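Local coordinates for malonyl-CoA-[acyl-carrier-protein] transacylase (Coxiella burnetii, PDB 3TQE), which probably transfers the malonyl group from malonyl-CoA to holo-acyl carrier protein, the step that supplies malonyl-ACP for bacterial fatty acid synthesis, at residues N242-N245 / I246-A250; V118-R121 / G122-M125; V259-V262 / E263-K266. All coordinates share one frame; numbering follows the deposited sequence.

Interaction 1. Residues N242-N245 / I246-A250; sequences NEAN and IIRGA. With GLY (glycine), chain C.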
loop_
_atom_site.group_PDB
_atom_site.type_symbol
_atom_site.label_atom_id
_atom_site.label_comp_id
_atom_site.label_asym_id
_atom_site.label_seq_id
_atom_site.Cartn_x
_atom_site.Cartn_y
_atom_site.Cartn_z
ATOM N N ASN A 242 7.267 5.696 -17.088
ATOM C CA ASN A 242 8.496 6.470 -16.966
ATOM C C ASN A 242 8.279 7.966 -16.979
ATOM O O ASN A 242 9.129 8.737 -16.539
ATOM C CB ASN A 242 9.431 6.097 -18.105
ATOM C CG ASN A 242 9.902 4.670 -18.029
ATOM O OD1 ASN A 242 10.001 3.972 -19.055
ATOM N ND2 ASN A 242 10.215 4.225 -16.836
ATOM N N GLU A 243 7.158 8.407 -17.527
ATOM C CA GLU A 243 6.920 9.814 -17.748
ATOM C C GLU A 243 6.264 10.465 -16.553
ATOM O O GLU A 243 5.290 9.927 -16.054
ATOM C CB GLU A 243 5.990 9.939 -18.943
ATOM C CG GLU A 243 6.422 9.133 -20.140
ATOM C CD GLU A 243 5.821 7.669 -20.266
ATOM O OE1 GLU A 243 5.368 6.932 -19.279
ATOM O OE2 GLU A 243 5.874 7.242 -21.451
ATOM N N ALA A 244 6.761 11.610 -16.111
ATOM C CA ALA A 244 6.276 12.243 -14.894
ATOM C C ALA A 244 4.795 12.469 -14.905
ATOM O O ALA A 244 4.117 12.156 -13.928
ATOM C CB ALA A 244 6.995 13.533 -14.619
ATOM N N ASN A 245 4.258 13.005 -15.991
ATOM C CA ASN A 245 2.837 13.331 -15.964
ATOM C C ASN A 245 1.966 12.096 -16.011
ATOM O O ASN A 245 0.835 12.101 -15.541
ATOM C CB ASN A 245 2.469 14.289 -17.084
ATOM C CG ASN A 245 2.877 15.693 -16.785
ATOM O OD1 ASN A 245 2.851 16.137 -15.630
ATOM N ND2 ASN A 245 3.194 16.433 -17.834
ATOM N N ILE A 246 2.490 11.016 -16.569
ATOM C CA ILE A 246 1.756 9.764 -16.580
ATOM C C ILE A 246 1.761 9.176 -15.168
ATOM O O ILE A 246 0.752 8.676 -14.698
ATOM C CB ILE A 246 2.325 8.780 -17.618
ATOM C CG1 ILE A 246 2.344 9.399 -19.011
ATOM C CG2 ILE A 246 1.523 7.509 -17.657
ATOM C CD1 ILE A 246 1.045 9.900 -19.490
ATOM N N ILE A 247 2.891 9.269 -14.478
ATOM C CA ILE A 247 2.934 8.881 -13.081
ATOM C C ILE A 247 1.968 9.718 -12.256
ATOM O O ILE A 247 1.230 9.173 -11.433
ATOM C CB ILE A 247 4.373 8.969 -12.553
ATOM C CG1 ILE A 247 5.230 7.935 -13.244
ATOM C CG2 ILE A 247 4.387 8.784 -11.014
ATOM C CD1 ILE A 247 6.724 8.087 -12.994
ATOM N N ARG A 248 1.940 11.033 -12.473
ATOM C CA ARG A 248 0.980 11.861 -11.761
ATOM C C ARG A 248 -0.428 11.374 -12.006
ATOM O O ARG A 248 -1.214 11.243 -11.079
ATOM C CB ARG A 248 1.061 13.310 -12.195
ATOM C CG ARG A 248 2.324 14.005 -11.794
ATOM C CD ARG A 248 2.279 15.499 -12.110
ATOM N NE ARG A 248 3.492 16.098 -11.562
ATOM C CZ ARG A 248 4.628 16.271 -12.231
ATOM N NH1 ARG A 248 4.721 15.985 -13.528
ATOM N NH2 ARG A 248 5.675 16.763 -11.616
ATOM N N GLY A 249 -0.779 11.128 -13.263
ATOM C CA GLY A 249 -2.103 10.642 -13.565
ATOM C C GLY A 249 -2.427 9.351 -12.841
ATOM O O GLY A 249 -3.554 9.169 -12.373
ATOM N N ALA A 250 -1.456 8.441 -12.785
ATOM C CA ALA A 250 -1.669 7.164 -12.150
ATOM C C ALA A 250 -1.924 7.313 -10.661
ATOM O O ALA A 250 -2.760 6.621 -10.095
ATOM C CB ALA A 250 -0.490 6.252 -12.403
HETATM N N GLY C . 10.701 16.131 -13.512
HETATM C CA GLY C . 9.611 16.414 -14.502
HETATM C C GLY C . 8.312 16.729 -13.799
HETATM O O GLY C . 8.302 16.736 -12.549
HETATM O OXT GLY C . 7.260 16.958 -14.462
#
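N245 and R248, one turn apart at the start of helix 244-254, meet through a polar side-chain bond: NH1 of R248 donates to OD1 of N245 at 2.8 Å. The bond is bent, 137° at the hydrogen, and NH1 stands above the plane of the amide, turned 56° from that of the guanidinium. N245 places OD1 there because its CG lies beside the backbone N, chi1 -77°. The same guanidinium grips a bound glycine by its edge, NH1 giving a hydrogen bond to OXT at 2.9 Å and NH2 one to O at 2.8 Å. NH2 and NE also donate to the backbone oxygens of I223 and I220. Among backbone bonds, O of E243, the residue at the N-cap position, accepts from N of I247, and A244 O and N245 O accept from N of R248 and G249. Van der Waals contacts are few: CB of A244 packs 3.4 Å from OXT of the glycine and 3.5 Å from NH1 of R248, and, as an apolar contact, CB of E243 runs alongside CG1 of I246 at 3.7 Å. Two of the five residues of this surface pocket, A244 and R248, thus come from the start of one helix, one turn apart. With oxygens holding the guanidinium and its outer edge turned to the glycine, the geometry is consistent with binding a small carboxylate, whose ionised form the positive charge would probably favour.

Interaction 2. Residues V118-R121 / G122-M125; sequences VEKR and GQYM. With GLY (glycine), chain B.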
loop_
_atom_site.group_PDB
_atom_site.type_symbol
_atom_site.label_atom_id
_atom_site.label_comp_id
_atom_site.label_asym_id
_atom_site.label_seq_id
_atom_site.Cartn_x
_atom_site.Cartn_y
_atom_site.Cartn_z
ATOM N N VAL A 118 2.063 12.605 1.164
ATOM C CA VAL A 118 1.155 11.590 1.668
ATOM C C VAL A 118 0.434 12.047 2.918
ATOM O O VAL A 118 -0.652 11.569 3.182
ATOM C CB VAL A 118 1.795 10.202 1.839
ATOM C CG1 VAL A 118 2.359 9.692 0.514
ATOM C CG2 VAL A 118 2.812 10.164 2.960
ATOM N N GLU A 119 1.020 12.984 3.671
ATOM C CA GLU A 119 0.264 13.603 4.723
ATOM C C GLU A 119 -0.943 14.308 4.140
ATOM O O GLU A 119 -2.046 14.165 4.650
ATOM C CB GLU A 119 1.114 14.576 5.503
ATOM C CG GLU A 119 0.310 15.240 6.602
ATOM C CD GLU A 119 1.070 16.244 7.387
ATOM O OE1 GLU A 119 1.717 17.112 6.762
ATOM O OE2 GLU A 119 0.996 16.165 8.640
ATOM N N LYS A 120 -0.733 15.037 3.048
ATOM C CA LYS A 120 -1.843 15.704 2.392
ATOM C C LYS A 120 -2.830 14.700 1.834
ATOM O O LYS A 120 -4.048 14.867 1.953
ATOM C CB LYS A 120 -1.363 16.626 1.286
ATOM C CG LYS A 120 -0.765 17.928 1.786
ATOM C CD LYS A 120 -0.023 18.600 0.655
ATOM C CE LYS A 120 0.608 19.906 1.091
ATOM N NZ LYS A 120 1.419 20.489 -0.029
ATOM N N ARG A 121 -2.317 13.640 1.249
ATOM C CA ARG A 121 -3.186 12.599 0.725
ATOM C C ARG A 121 -4.108 12.087 1.821
ATOM O O ARG A 121 -5.311 11.942 1.619
ATOM C CB ARG A 121 -2.364 11.472 0.121
ATOM C CG ARG A 121 -3.150 10.325 -0.466
ATOM C CD ARG A 121 -2.173 9.343 -1.019
ATOM N NE ARG A 121 -2.775 8.217 -1.736
ATOM C CZ ARG A 121 -3.140 7.063 -1.187
ATOM N NH1 ARG A 121 -3.021 6.855 0.117
ATOM N NH2 ARG A 121 -3.653 6.105 -1.959
ATOM N N GLY A 122 -3.539 11.801 2.990
ATOM C CA GLY A 122 -4.348 11.343 4.103
ATOM C C GLY A 122 -5.347 12.380 4.532
ATOM O O GLY A 122 -6.525 12.070 4.772
ATOM N N GLN A 123 -4.888 13.610 4.665
ATOM C CA GLN A 123 -5.783 14.697 5.080
ATOM C C GLN A 123 -6.932 14.845 4.107
ATOM O O GLN A 123 -8.095 14.908 4.521
ATOM C CB GLN A 123 -5.008 15.999 5.238
ATOM C CG GLN A 123 -4.077 15.938 6.441
ATOM C CD GLN A 123 -3.155 17.109 6.583
ATOM O OE1 GLN A 123 -2.891 17.808 5.626
ATOM N NE2 GLN A 123 -2.624 17.310 7.811
ATOM N N TYR A 124 -6.634 14.871 2.825
ATOM C CA TYR A 124 -7.689 15.100 1.855
ATOM C C TYR A 124 -8.663 13.929 1.827
ATOM O O TYR A 124 -9.863 14.105 1.689
ATOM C CB TYR A 124 -7.119 15.314 0.469
ATOM C CG TYR A 124 -6.185 16.460 0.313
ATOM C CD1 TYR A 124 -6.186 17.525 1.169
ATOM C CD2 TYR A 124 -5.304 16.486 -0.730
ATOM C CE1 TYR A 124 -5.291 18.587 0.994
ATOM C CE2 TYR A 124 -4.451 17.540 -0.919
ATOM C CZ TYR A 124 -4.460 18.594 -0.057
ATOM O OH TYR A 124 -3.574 19.630 -0.250
HETATM N N MSE A 125 -8.135 12.714 1.893
HETATM C CA MSE A 125 -9.003 11.543 1.860
HETATM C C MSE A 125 -9.930 11.511 3.059
HETATM O O MSE A 125 -11.094 11.170 2.926
HETATM C CB MSE A 125 -8.176 10.269 1.797
HETATM C CG MSE A 125 -7.495 10.100 0.457
HETATM SE SE MSE A 125 -6.374 8.541 0.368
HETATM C CE MSE A 125 -6.371 8.107 2.251
HETATM N N GLY B . -6.754 1.718 1.145
HETATM C CA GLY B . -5.726 2.523 1.880
HETATM C C GLY B . -5.360 3.810 1.162
HETATM O O GLY B . -4.289 4.420 1.354
HETATM O OXT GLY B . -6.136 4.268 0.341
HETATM O O HOH W 1 -0.589 19.214 5.228
HETATM O O HOH W 2 -1.230 21.952 -0.444
#
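R121 and M125, one turn apart in helix 111-128 of the acyltransferase domain, cross on the buried side of the helix, beside the predicted nucleophile S96. In the conformer given, one of two, the selenium of M125, a selenomethionine, sits over one face of the R121 guanidinium, 3.8 Å from NH1 and offset toward the rim. R121 is extended, with CG anti to the backbone N (chi1 180°), which carries the guanidinium out to the glycine pocket. There its edge meets the bound glycine, NH1 donating to O at 3.0 Å. NH1 also bonds Q67, and NH2 bonds Q254 and S96, so several hydrogen bonds fix the group's position. The partly exposed side of the helix is looser. In the lysine conformer given, also one of two, K120 and Y124 lie alongside each other, CB of K120 over the ring face in a CH-pi contact 4.2 Å from the centroid. O of K120 lies over a face too, 3.1 Å from CG of Y124, while accepting its backbone N-H. A weakly held water joins the polar ends of this pair, and OH of Y124 also bonds D219. E119 and Q123 cross with carboxylate and amide stacked, planes 13° apart, and NE2 of Q123 bonds Q64. At their outer ends a water lies 2.7 Å from OE1 of Q123 and 3.5 Å from OE1 of E119, the latter at best weakly bonded.

Interaction 3. Residues V259-V262 / E263-K266; sequences VRWV and ETIK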
loop_
_atom_site.group_PDB
_atom_site.type_symbol
_atom_site.label_atom_id
_atom_site.label_comp_id
_atom_site.label_asym_id
_atom_site.label_seq_id
_atom_site.Cartn_x
_atom_site.Cartn_y
_atom_site.Cartn_z
ATOM N N VAL A 259 -7.552 -0.885 -6.450
ATOM C CA VAL A 259 -6.180 -1.348 -6.388
ATOM C C VAL A 259 -6.162 -2.758 -6.965
ATOM O O VAL A 259 -6.708 -3.699 -6.387
ATOM C CB VAL A 259 -5.680 -1.369 -4.951
ATOM C CG1 VAL A 259 -4.304 -2.008 -4.827
ATOM C CG2 VAL A 259 -5.671 0.031 -4.407
ATOM N N ARG A 260 -5.475 -2.914 -8.091
ATOM C CA ARG A 260 -5.473 -4.176 -8.802
ATOM C C ARG A 260 -4.305 -5.022 -8.341
ATOM O O ARG A 260 -3.376 -5.306 -9.101
ATOM C CB ARG A 260 -5.472 -3.918 -10.301
ATOM C CG ARG A 260 -6.727 -3.209 -10.716
ATOM C CD ARG A 260 -6.607 -2.586 -12.048
ATOM N NE ARG A 260 -6.522 -3.578 -13.099
ATOM C CZ ARG A 260 -6.397 -3.282 -14.395
ATOM N NH1 ARG A 260 -6.304 -2.026 -14.810
ATOM N NH2 ARG A 260 -6.357 -4.248 -15.284
ATOM N N TRP A 261 -4.353 -5.434 -7.095
ATOM C CA TRP A 261 -3.227 -6.134 -6.511
ATOM C C TRP A 261 -3.061 -7.542 -7.073
ATOM O O TRP A 261 -1.950 -7.957 -7.408
ATOM C CB TRP A 261 -3.332 -6.155 -5.002
ATOM C CG TRP A 261 -2.103 -6.595 -4.338
ATOM C CD1 TRP A 261 -1.897 -7.750 -3.675
ATOM C CD2 TRP A 261 -0.863 -5.885 -4.308
ATOM N NE1 TRP A 261 -0.610 -7.801 -3.204
ATOM C CE2 TRP A 261 0.050 -6.672 -3.605
ATOM C CE3 TRP A 261 -0.440 -4.663 -4.817
ATOM C CZ2 TRP A 261 1.358 -6.260 -3.375
ATOM C CZ3 TRP A 261 0.865 -4.275 -4.606
ATOM C CH2 TRP A 261 1.735 -5.061 -3.886
ATOM N N VAL A 262 -4.139 -8.280 -7.202
ATOM C CA VAL A 262 -3.978 -9.629 -7.695
ATOM C C VAL A 262 -3.404 -9.592 -9.127
ATOM O O VAL A 262 -2.503 -10.371 -9.424
ATOM C CB VAL A 262 -5.249 -10.471 -7.549
ATOM C CG1 VAL A 262 -6.424 -9.747 -8.144
ATOM C CG2 VAL A 262 -5.034 -11.877 -8.123
ATOM N N GLU A 263 -3.844 -8.671 -9.971
ATOM C CA GLU A 263 -3.286 -8.588 -11.311
ATOM C C GLU A 263 -1.822 -8.178 -11.271
ATOM O O GLU A 263 -1.030 -8.606 -12.102
ATOM C CB GLU A 263 -4.069 -7.600 -12.165
ATOM C CG GLU A 263 -5.380 -8.118 -12.611
ATOM C CD GLU A 263 -6.266 -7.019 -13.136
ATOM O OE1 GLU A 263 -6.823 -6.259 -12.302
ATOM O OE2 GLU A 263 -6.398 -6.917 -14.373
ATOM N N THR A 264 -1.465 -7.323 -10.333
ATOM C CA THR A 264 -0.063 -6.913 -10.168
ATOM C C THR A 264 0.805 -8.113 -9.826
ATOM O O THR A 264 1.863 -8.311 -10.434
ATOM C CB THR A 264 0.069 -5.850 -9.089
ATOM O OG1 THR A 264 -0.636 -4.691 -9.526
ATOM C CG2 THR A 264 1.516 -5.512 -8.828
ATOM N N ILE A 265 0.369 -8.917 -8.875
ATOM C CA ILE A 265 1.152 -10.074 -8.468
ATOM C C ILE A 265 1.215 -11.071 -9.614
ATOM O O ILE A 265 2.271 -11.639 -9.880
ATOM C CB ILE A 265 0.598 -10.701 -7.198
ATOM C CG1 ILE A 265 0.670 -9.711 -6.033
ATOM C CG2 ILE A 265 1.281 -12.006 -6.877
ATOM C CD1 ILE A 265 2.029 -9.121 -5.746
ATOM N N LYS A 266 0.108 -11.260 -10.309
ATOM C CA LYS A 266 0.108 -12.174 -11.441
ATOM C C LYS A 266 1.057 -11.688 -12.546
ATOM O O LYS A 266 1.768 -12.494 -13.155
ATOM C CB LYS A 266 -1.300 -12.343 -11.970
ATOM C CG LYS A 266 -2.118 -13.225 -11.030
ATOM C CD LYS A 266 -3.510 -13.431 -11.506
ATOM C CE LYS A 266 -4.215 -14.449 -10.626
ATOM N NZ LYS A 266 -5.444 -14.942 -11.286
#
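The indole of W261 carries I265 over one face: CG1 of I265 makes a CH-pi contact 4.0 Å from the centroid of the five-membered ring, and CD1 of I265 lies offset toward the rim, 3.8 Å from CZ2 of W261. CG2 of T264 approaches the indole obliquely, and the ring of H95 meets it at an angle. NE1 of W261, 3.6 Å from CG1 of I265, is buried with no polar partner. The second flat group, the R260 guanidinium, takes the carboxylate of E263 at its edge. The salt bridge is side-on: NE of R260 bonds OE1 of E263 and NH2 bonds OE2, both at 2.8 Å and nearly straight. The oxygens lie in the guanidinium plane, yet the nitrogens meet them from above the carboxylate plane, as the two groups are turned 41° apart. A bend at chi3 of R260 (69°) swings the group round to E263, while NH1 goes to O of V236. O of R260 accepts twice, from OG1 of T264 at 2.8 Å and from N of T264 at 3.0 Å, the two donors coming from opposite faces of its plane. R260 is both the N-cap residue and the centre of an inverse gamma turn. These contacts make up a strand-to-helix junction: the short, weakly bonded strand about 259-260, beside strand 160-167 in the mixed sheet, passes into helix 261-270, whose W261 and I265 pack on helix 284-292.

How the interactions relate
The three contacts follow one another along the chain as 2, 1 and 3, and none touches another. Interaction 2 lies nearest the predicted catalytic pair, with the side chain of R121 about 3 Å from that of S96 and about 4 Å from that of H205. Interaction 3 approaches the same site from across the chain's centre: the W261 side chain is about 8 Å from that of S96, and the centres of interactions 2 and 3 are 24 Å apart. Interaction 1 serves a separate glycine site at the surface, its centre 19 Å from each of the others. Helix 244-254 links interactions 1 and 2: it starts at interaction 1, and its last residue, Q254, accepts a hydrogen bond from NH2 of R121.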